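Local structure of Isomerase/lactonizing enzyme (Agrobacterium fabrum str. C58, 2NQL) at residues 148-161 against 331-345. The protein is a member of the mandelate racemase/muconate lactonizing enzyme family of the enolase superfamily and carries a bound sodium ion. Sequence-based numbering, arbitrary orientation.
Sequences GGVDSFPAYVSGLP and SSTLSMLKGHEFQHS. With SO4 (sulfate ion), chain F.
Y156 lays its ring obliquely across E341: E341 CA sits over one face, 3.9 Å from the ring centroid, while the E341 carboxylate runs near the hydroxyl end, its plane only 13° from that of the ring. E341 reaches this far because CG stands anti to the backbone N (chi1 -168°) and the chain continues extended. S158 OG donates to the anti lone pair of E341 OE2 at 2.6 Å, and E341 OE1 accepts from the backbone N of A316. Y156 OH turns to K184 on strand 182-186. Strands 152-158 and 340-342 run parallel here, with 152-158 also paired to 182-186, and so close the curled sheet of the enolase-type TIM barrel between its first and last parallel strands. Backbone bonds Y156 N to H340 O (3.0 Å), F342 N to Y156 O (2.9 Å) and S158 N to F342 O knit the two together. Beyond the sheet, the edge of the H344 ring meets G159 O: NE2 donates at 2.8 Å, nearly straight (168°) and in the ring plane, while V157 CG1 packs near CD2. Toward the other end, L337 CD2 covers one face of F153, 3.7 Å from the ring centroid. The H340 ring is nearly parallel to F153 but slid aside, barely overlapping it; H340 ND1 donates to E341 O, and NE2 bonds to S327.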
ATOM      1  N   GLY A 148     -14.395  24.372  13.792  1.00 31.08           N
ATOM      2  CA  GLY A 148     -14.073  25.723  13.326  1.00 28.84           C
ATOM      3  C   GLY A 148     -12.761  25.774  12.571  1.00 24.68           C
ATOM      4  O   GLY A 148     -11.788  25.133  12.947  1.00 27.10           O
ATOM      5  N   GLY A 149     -12.747  26.517  11.473  1.00 26.75           N
ATOM      6  CA  GLY A 149     -11.495  26.839  10.830  1.00 26.95           C
ATOM      7  C   GLY A 149     -11.514  28.230  10.252  1.00 26.45           C
ATOM      8  O   GLY A 149     -12.573  28.864  10.154  1.00 27.86           O
ATOM      9  N   VAL A 150     -10.339  28.686   9.844  1.00 23.01           N
ATOM     10  CA  VAL A 150     -10.190  29.978   9.164  1.00 24.59           C
ATOM     11  C   VAL A 150     -10.828  29.912   7.757  1.00 28.12           C
ATOM     12  O   VAL A 150     -11.151  28.821   7.246  1.00 25.98           O
ATOM     13  CB  VAL A 150      -8.696  30.412   9.105  1.00 24.90           C
ATOM     14  CG1 VAL A 150      -8.116  30.515  10.500  1.00 30.44           C
ATOM     15  CG2 VAL A 150      -7.839  29.419   8.256  1.00 21.92           C
ATOM     16  N   ASP A 151     -11.032  31.065   7.134  1.00 22.27           N
ATOM     17  CA  ASP A 151     -11.650  31.083   5.806  1.00 21.08           C
ATOM     18  C   ASP A 151     -10.666  31.435   4.709  1.00 18.41           C
ATOM     19  O   ASP A 151     -11.051  31.512   3.537  1.00 21.87           O
ATOM     20  CB  ASP A 151     -12.826  32.056   5.764  1.00 25.43           C
ATOM     21  CG  ASP A 151     -13.881  31.731   6.783  1.00 36.40           C
ATOM     22  OD1 ASP A 151     -14.231  30.541   6.927  1.00 29.46           O
ATOM     23  OD2 ASP A 151     -14.351  32.666   7.457  1.00 32.23           O
ATOM     24  N   SER A 152      -9.407  31.665   5.091  1.00 22.22           N
ATOM     25  CA  SER A 152      -8.350  31.933   4.128  1.00 23.26           C
ATOM     26  C   SER A 152      -7.024  31.565   4.755  1.00 18.67           C
ATOM     27  O   SER A 152      -6.895  31.554   5.985  1.00 21.78           O
ATOM     28  CB  SER A 152      -8.362  33.419   3.651  1.00 24.07           C
ATOM     29  OG  SER A 152      -8.041  34.310   4.711  1.00 26.98           O
ATOM     30  N   PHE A 153      -6.038  31.250   3.917  1.00 19.81           N
ATOM     31  CA  PHE A 153      -4.662  31.053   4.382  1.00 19.55           C
ATOM     32  C   PHE A 153      -3.692  31.175   3.218  1.00 17.91           C
ATOM     33  O   PHE A 153      -4.135  31.195   2.059  1.00 21.08           O
ATOM     34  CB  PHE A 153      -4.488  29.701   5.135  1.00 21.07           C
ATOM     35  CG  PHE A 153      -5.138  28.515   4.458  1.00 23.22           C
ATOM     36  CD1 PHE A 153      -4.627  27.990   3.267  1.00 20.99           C
ATOM     37  CD2 PHE A 153      -6.241  27.894   5.049  1.00 18.39           C
ATOM     38  CE1 PHE A 153      -5.215  26.882   2.666  1.00 22.39           C
ATOM     39  CE2 PHE A 153      -6.823  26.774   4.465  1.00 20.43           C
ATOM     40  CZ  PHE A 153      -6.314  26.270   3.264  1.00 20.58           C
ATOM     41  N   PRO A 154      -2.377  31.311   3.509  1.00 20.09           N
ATOM     42  CA  PRO A 154      -1.408  31.505   2.438  1.00 22.06           C
ATOM     43  C   PRO A 154      -1.309  30.365   1.433  1.00 24.61           C
ATOM     44  O   PRO A 154      -1.521  29.200   1.779  1.00 22.12           O
ATOM     45  CB  PRO A 154      -0.087  31.649   3.213  1.00 22.94           C
ATOM     46  CG  PRO A 154      -0.509  32.225   4.506  1.00 23.98           C
ATOM     47  CD  PRO A 154      -1.707  31.410   4.822  1.00 25.13           C
ATOM     48  N   ALA A 155      -0.989  30.728   0.198  1.00 23.13           N
ATOM     49  CA  ALA A 155      -0.783  29.777  -0.883  1.00 18.79           C
ATOM     50  C   ALA A 155       0.575  30.049  -1.519  1.00 25.84           C
ATOM     51  O   ALA A 155       0.950  31.213  -1.706  1.00 23.37           O
ATOM     52  CB  ALA A 155      -1.901  29.920  -1.902  1.00 17.41           C
ATOM     53  N   TYR A 156       1.335  28.993  -1.812  1.00 18.84           N
ATOM     54  CA  TYR A 156       2.589  29.150  -2.546  1.00 20.64           C
ATOM     55  C   TYR A 156       2.490  28.614  -3.950  1.00 21.84           C
ATOM     56  O   TYR A 156       1.807  27.610  -4.201  1.00 21.08           O
ATOM     57  CB  TYR A 156       3.789  28.561  -1.799  1.00 18.02           C
ATOM     58  CG  TYR A 156       3.938  27.054  -1.796  1.00 19.94           C
ATOM     59  CD1 TYR A 156       4.610  26.391  -2.844  1.00 23.20           C
ATOM     60  CD2 TYR A 156       3.420  26.282  -0.752  1.00 22.54           C
ATOM     61  CE1 TYR A 156       4.767  25.019  -2.835  1.00 23.44           C
ATOM     62  CE2 TYR A 156       3.590  24.881  -0.731  1.00 21.52           C
ATOM     63  CZ  TYR A 156       4.252  24.267  -1.773  1.00 22.44           C
ATOM     64  OH  TYR A 156       4.420  22.904  -1.784  1.00 22.28           O
ATOM     65  N   VAL A 157       3.191  29.281  -4.860  1.00 21.65           N
ATOM     66  CA  VAL A 157       3.191  28.924  -6.272  1.00 21.67           C
ATOM     67  C   VAL A 157       4.033  27.684  -6.531  1.00 27.01           C
ATOM     68  O   VAL A 157       5.204  27.582  -6.137  1.00 28.59           O
ATOM     69  CB  VAL A 157       3.691  30.099  -7.167  1.00 28.10           C
ATOM     70  CG1 VAL A 157       3.659  29.716  -8.635  1.00 28.45           C
ATOM     71  CG2 VAL A 157       2.823  31.304  -6.955  1.00 31.93           C
ATOM     72  N   SER A 158       3.420  26.736  -7.221  1.00 22.63           N
ATOM     73  CA  SER A 158       4.111  25.538  -7.587  1.00 23.04           C
ATOM     74  C   SER A 158       3.902  25.364  -9.087  1.00 28.67           C
ATOM     75  O   SER A 158       2.804  25.604  -9.615  1.00 32.57           O
ATOM     76  CB  SER A 158       3.485  24.376  -6.822  1.00 26.74           C
ATOM     77  OG  SER A 158       4.264  23.213  -6.931  1.00 32.37           O
ATOM     78  N   GLY A 159       4.958  24.967  -9.777  1.00 29.16           N
ATOM     79  CA  GLY A 159       4.842  24.666 -11.204  1.00 30.83           C
ATOM     80  C   GLY A 159       5.361  25.875 -11.947  1.00 34.26           C
ATOM     81  O   GLY A 159       4.740  26.944 -11.920  1.00 33.51           O
ATOM     82  N   LEU A 160       6.508  25.712 -12.596  1.00 27.67           N
ATOM     83  CA  LEU A 160       7.014  26.731 -13.511  1.00 24.77           C
ATOM     84  C   LEU A 160       7.196  26.073 -14.875  1.00 31.78           C
ATOM     85  O   LEU A 160       8.321  25.718 -15.239  1.00 27.51           O
ATOM     86  CB  LEU A 160       8.326  27.336 -12.977  1.00 27.42           C
ATOM     87  CG  LEU A 160       8.286  28.084 -11.627  1.00 30.77           C
ATOM     88  CD1 LEU A 160       9.693  28.396 -11.148  1.00 30.20           C
ATOM     89  CD2 LEU A 160       7.422  29.360 -11.670  1.00 31.07           C
ATOM     90  N   PRO A 161       6.079  25.882 -15.627  1.00 27.21           N
ATOM     91  CA  PRO A 161       6.176  25.147 -16.880  1.00 25.99           C
ATOM     92  C   PRO A 161       6.715  26.024 -18.006  1.00 32.78           C
ATOM     93  O   PRO A 161       5.976  26.412 -18.938  1.00 32.60           O
ATOM     94  CB  PRO A 161       4.733  24.718 -17.152  1.00 32.74           C
ATOM     95  CG  PRO A 161       3.889  25.759 -16.470  1.00 37.78           C
ATOM     96  CD  PRO A 161       4.694  26.322 -15.343  1.00 30.63           C
ATOM     97  N   SER A 331      -7.462  21.615   6.283  1.00 18.72           N
ATOM     98  CA  SER A 331      -6.281  22.456   6.569  1.00 20.71           C
ATOM     99  C   SER A 331      -6.618  23.648   7.464  1.00 22.10           C
ATOM    100  O   SER A 331      -5.811  24.049   8.318  1.00 21.77           O
ATOM    101  CB  SER A 331      -5.665  23.002   5.275  1.00 24.26           C
ATOM    102  OG  SER A 331      -5.126  21.959   4.488  1.00 21.69           O
ATOM    103  N   SER A 332      -7.804  24.206   7.252  1.00 20.79           N
ATOM    104  CA  SER A 332      -8.228  25.437   7.942  1.00 20.85           C
ATOM    105  C   SER A 332      -8.366  25.294   9.455  1.00 29.21           C
ATOM    106  O   SER A 332      -8.324  26.285  10.161  1.00 25.10           O
ATOM    107  CB  SER A 332      -9.532  25.948   7.348  1.00 19.13           C
ATOM    108  OG  SER A 332     -10.626  25.183   7.820  1.00 21.04           O
ATOM    109  N   THR A 333      -8.518  24.056   9.931  1.00 23.31           N
ATOM    110  CA  THR A 333      -8.726  23.736  11.346  1.00 24.14           C
ATOM    111  C   THR A 333      -7.422  23.482  12.094  1.00 27.28           C
ATOM    112  O   THR A 333      -7.442  23.258  13.312  1.00 26.80           O
ATOM    113  CB  THR A 333      -9.599  22.443  11.499  1.00 23.55           C
ATOM    114  OG1 THR A 333      -8.811  21.288  11.123  1.00 23.02           O
ATOM    115  CG2 THR A 333     -10.863  22.541  10.650  1.00 22.58           C
ATOM    116  N   LEU A 334      -6.301  23.502  11.377  1.00 23.15           N
ATOM    117  CA  LEU A 334      -5.024  23.011  11.895  1.00 24.42           C
ATOM    118  C   LEU A 334      -4.164  24.131  12.444  1.00 23.30           C
ATOM    119  O   LEU A 334      -3.812  25.064  11.727  1.00 24.54           O
ATOM    120  CB  LEU A 334      -4.250  22.215  10.831  1.00 22.09           C
ATOM    121  CG  LEU A 334      -4.960  21.010  10.177  1.00 21.79           C
ATOM    122  CD1 LEU A 334      -4.060  20.313   9.123  1.00 26.33           C
ATOM    123  CD2 LEU A 334      -5.416  20.008  11.229  1.00 23.11           C
ATOM    124  N   SER A 335      -3.821  24.018  13.727  1.00 27.63           N
ATOM    125  CA  SER A 335      -2.982  25.007  14.422  1.00 27.47           C
ATOM    126  C   SER A 335      -1.583  25.162  13.817  1.00 29.47           C
ATOM    127  O   SER A 335      -1.009  26.256  13.840  1.00 28.69           O
ATOM    128  CB  SER A 335      -2.897  24.660  15.909  1.00 33.38           C
ATOM    129  OG  SER A 335      -2.195  23.438  16.087  1.00 27.23           O
ATOM    130  N   MET A 336      -1.047  24.077  13.251  1.00 25.59           N
ATOM    131  CA  MET A 336       0.269  24.098  12.649  1.00 23.33           C
ATOM    132  C   MET A 336       0.300  24.486  11.155  1.00 18.05           C
ATOM    133  O   MET A 336       1.378  24.505  10.549  1.00 23.81           O
ATOM    134  CB  MET A 336       0.942  22.735  12.838  1.00 24.36           C
ATOM    135  CG  MET A 336       1.069  22.285  14.282  1.00 27.69           C
ATOM    136  SD  MET A 336       1.941  23.509  15.312  1.00 33.46           S
ATOM    137  CE  MET A 336       3.531  23.682  14.514  1.00 31.47           C
ATOM    138  N   LEU A 337      -0.862  24.780  10.570  1.00 22.96           N
ATOM    139  CA  LEU A 337      -0.917  25.226   9.170  1.00 21.47           C
ATOM    140  C   LEU A 337      -0.140  26.523   8.914  1.00 30.01           C
ATOM    141  O   LEU A 337      -0.420  27.559   9.530  1.00 29.18           O
ATOM    142  CB  LEU A 337      -2.356  25.392   8.682  1.00 23.01           C
ATOM    143  CG  LEU A 337      -2.445  25.646   7.164  1.00 22.45           C
ATOM    144  CD1 LEU A 337      -2.358  24.328   6.434  1.00 22.68           C
ATOM    145  CD2 LEU A 337      -3.737  26.323   6.831  1.00 22.96           C
ATOM    146  N   LYS A 338       0.816  26.457   7.993  1.00 23.69           N
ATOM    147  CA  LYS A 338       1.517  27.651   7.532  1.00 24.70           C
ATOM    148  C   LYS A 338       1.016  28.176   6.188  1.00 32.41           C
ATOM    149  O   LYS A 338       1.148  29.359   5.886  1.00 30.49           O
ATOM    150  CB  LYS A 338       3.023  27.428   7.527  1.00 27.68           C
ATOM    151  CG  LYS A 338       3.589  27.157   8.929  1.00 28.10           C
ATOM    152  CD  LYS A 338       3.495  28.408   9.815  1.00 38.48           C
ATOM    153  CE  LYS A 338       4.126  28.207  11.178  1.00 48.14           C
ATOM    154  NZ  LYS A 338       3.240  27.397  12.090  1.00 51.82           N
ATOM    155  N   GLY A 339       0.428  27.286   5.398  1.00 24.27           N
ATOM    156  CA  GLY A 339      -0.121  27.615   4.083  1.00 24.15           C
ATOM    157  C   GLY A 339      -0.234  26.325   3.278  1.00 24.09           C
ATOM    158  O   GLY A 339      -0.247  25.228   3.855  1.00 20.46           O
ATOM    159  N   HIS A 340      -0.306  26.441   1.962  1.00 22.75           N
ATOM    160  CA  HIS A 340      -0.818  25.345   1.115  1.00 17.30           C
ATOM    161  C   HIS A 340      -0.282  25.484  -0.307  1.00 20.85           C
ATOM    162  O   HIS A 340      -0.191  26.591  -0.865  1.00 20.66           O
ATOM    163  CB  HIS A 340      -2.351  25.375   1.163  1.00 18.74           C
ATOM    164  CG  HIS A 340      -3.030  24.093   0.765  1.00 20.95           C
ATOM    165  ND1 HIS A 340      -2.946  23.554  -0.505  1.00 18.45           N
ATOM    166  CD2 HIS A 340      -3.865  23.279   1.468  1.00 15.76           C
ATOM    167  CE1 HIS A 340      -3.692  22.460  -0.566  1.00 19.96           C
ATOM    168  NE2 HIS A 340      -4.251  22.264   0.621  1.00 19.47           N
ATOM    169  N   GLU A 341       0.115  24.357  -0.893  1.00 18.80           N
ATOM    170  CA  GLU A 341       0.508  24.353  -2.304  1.00 19.12           C
ATOM    171  C   GLU A 341      -0.630  24.822  -3.218  1.00 18.39           C
ATOM    172  O   GLU A 341      -1.804  24.490  -2.997  1.00 17.52           O
ATOM    173  CB  GLU A 341       1.025  22.976  -2.709  1.00 17.80           C
ATOM    174  CG  GLU A 341       1.722  22.951  -4.063  1.00 18.59           C
ATOM    175  CD  GLU A 341       2.423  21.634  -4.339  1.00 28.13           C
ATOM    176  OE1 GLU A 341       2.192  20.676  -3.601  1.00 22.58           O
ATOM    177  OE2 GLU A 341       3.205  21.553  -5.293  1.00 30.22           O
ATOM    178  N   PHE A 342      -0.257  25.635  -4.206  1.00 17.66           N
ATOM    179  CA  PHE A 342      -1.169  26.127  -5.225  1.00 16.40           C
ATOM    180  C   PHE A 342      -0.620  25.810  -6.626  1.00 17.68           C
ATOM    181  O   PHE A 342       0.428  26.311  -7.049  1.00 22.41           O
ATOM    182  CB  PHE A 342      -1.416  27.643  -5.025  1.00 16.57           C
ATOM    183  CG  PHE A 342      -2.227  28.303  -6.124  1.00 20.73           C
ATOM    184  CD1 PHE A 342      -3.533  27.882  -6.437  1.00 21.04           C
ATOM    185  CD2 PHE A 342      -1.696  29.394  -6.826  1.00 19.95           C
ATOM    186  CE1 PHE A 342      -4.283  28.529  -7.431  1.00 20.90           C
ATOM    187  CE2 PHE A 342      -2.467  30.048  -7.826  1.00 19.63           C
ATOM    188  CZ  PHE A 342      -3.738  29.606  -8.130  1.00 23.45           C
ATOM    189  N   GLN A 343      -1.341  24.944  -7.329  1.00 19.99           N
ATOM    190  CA  GLN A 343      -1.017  24.574  -8.698  0.50 21.68           C
ATOM    191  C   GLN A 343      -1.870  25.410  -9.627  1.00 22.88           C
ATOM    192  O   GLN A 343      -2.945  24.977 -10.046  1.00 20.00           O
ATOM    193  CB  GLN A 343      -1.328  23.092  -8.922  0.50 31.39           C
ATOM    194  CG  GLN A 343      -0.468  22.140  -8.114  0.50 41.08           C
ATOM    195  CD  GLN A 343       0.713  21.636  -8.903  0.50 51.38           C
ATOM    196  OE1 GLN A 343       1.854  22.038  -8.662  0.50 51.06           O
ATOM    197  NE2 GLN A 343       0.448  20.756  -9.865  0.50 55.19           N
ATOM    198  N   HIS A 344      -1.394  26.614  -9.931  1.00 21.69           N
ATOM    199  CA  HIS A 344      -2.149  27.574 -10.708  1.00 21.67           C
ATOM    200  C   HIS A 344      -2.676  27.014 -12.034  1.00 25.86           C
ATOM    201  O   HIS A 344      -3.821  27.252 -12.398  1.00 23.10           O
ATOM    202  CB  HIS A 344      -1.290  28.828 -10.924  1.00 28.82           C
ATOM    203  CG  HIS A 344       0.055  28.547 -11.528  1.00 32.96           C
ATOM    204  ND1 HIS A 344       0.299  28.657 -12.880  1.00 33.87           N
ATOM    205  CD2 HIS A 344       1.215  28.125 -10.969  1.00 34.82           C
ATOM    206  CE1 HIS A 344       1.561  28.347 -13.125  1.00 27.56           C
ATOM    207  NE2 HIS A 344       2.139  28.018 -11.983  1.00 30.87           N
ATOM    208  N   SER A 345      -1.844  26.214 -12.703  1.00 23.73           N
ATOM    209  CA  SER A 345      -2.116  25.677 -14.025  1.00 25.41           C
ATOM    210  C   SER A 345      -3.223  24.638 -14.006  1.00 25.04           C
ATOM    211  O   SER A 345      -3.808  24.351 -15.039  1.00 24.56           O
ATOM    212  CB  SER A 345      -0.862  24.961 -14.512  1.00 26.93           C
ATOM    213  OG  SER A 345       0.245  25.836 -14.576  1.00 35.97           O
TER
HETATM  214  S   SO4 F1012     -10.888  35.906   5.492  1.00 84.37           S
HETATM  215  O1  SO4 F1012     -10.195  34.955   6.366  1.00 52.57           O
HETATM  216  O2  SO4 F1012     -10.011  36.359   4.410  1.00 81.10           O
HETATM  217  O3  SO4 F1012     -12.022  35.210   4.898  1.00 85.67           O
HETATM  218  O4  SO4 F1012     -11.361  37.071   6.249  1.00 70.99           O
HETATM  219  O   HOH W   1       0.986  24.715 -11.528  1.00 32.26           O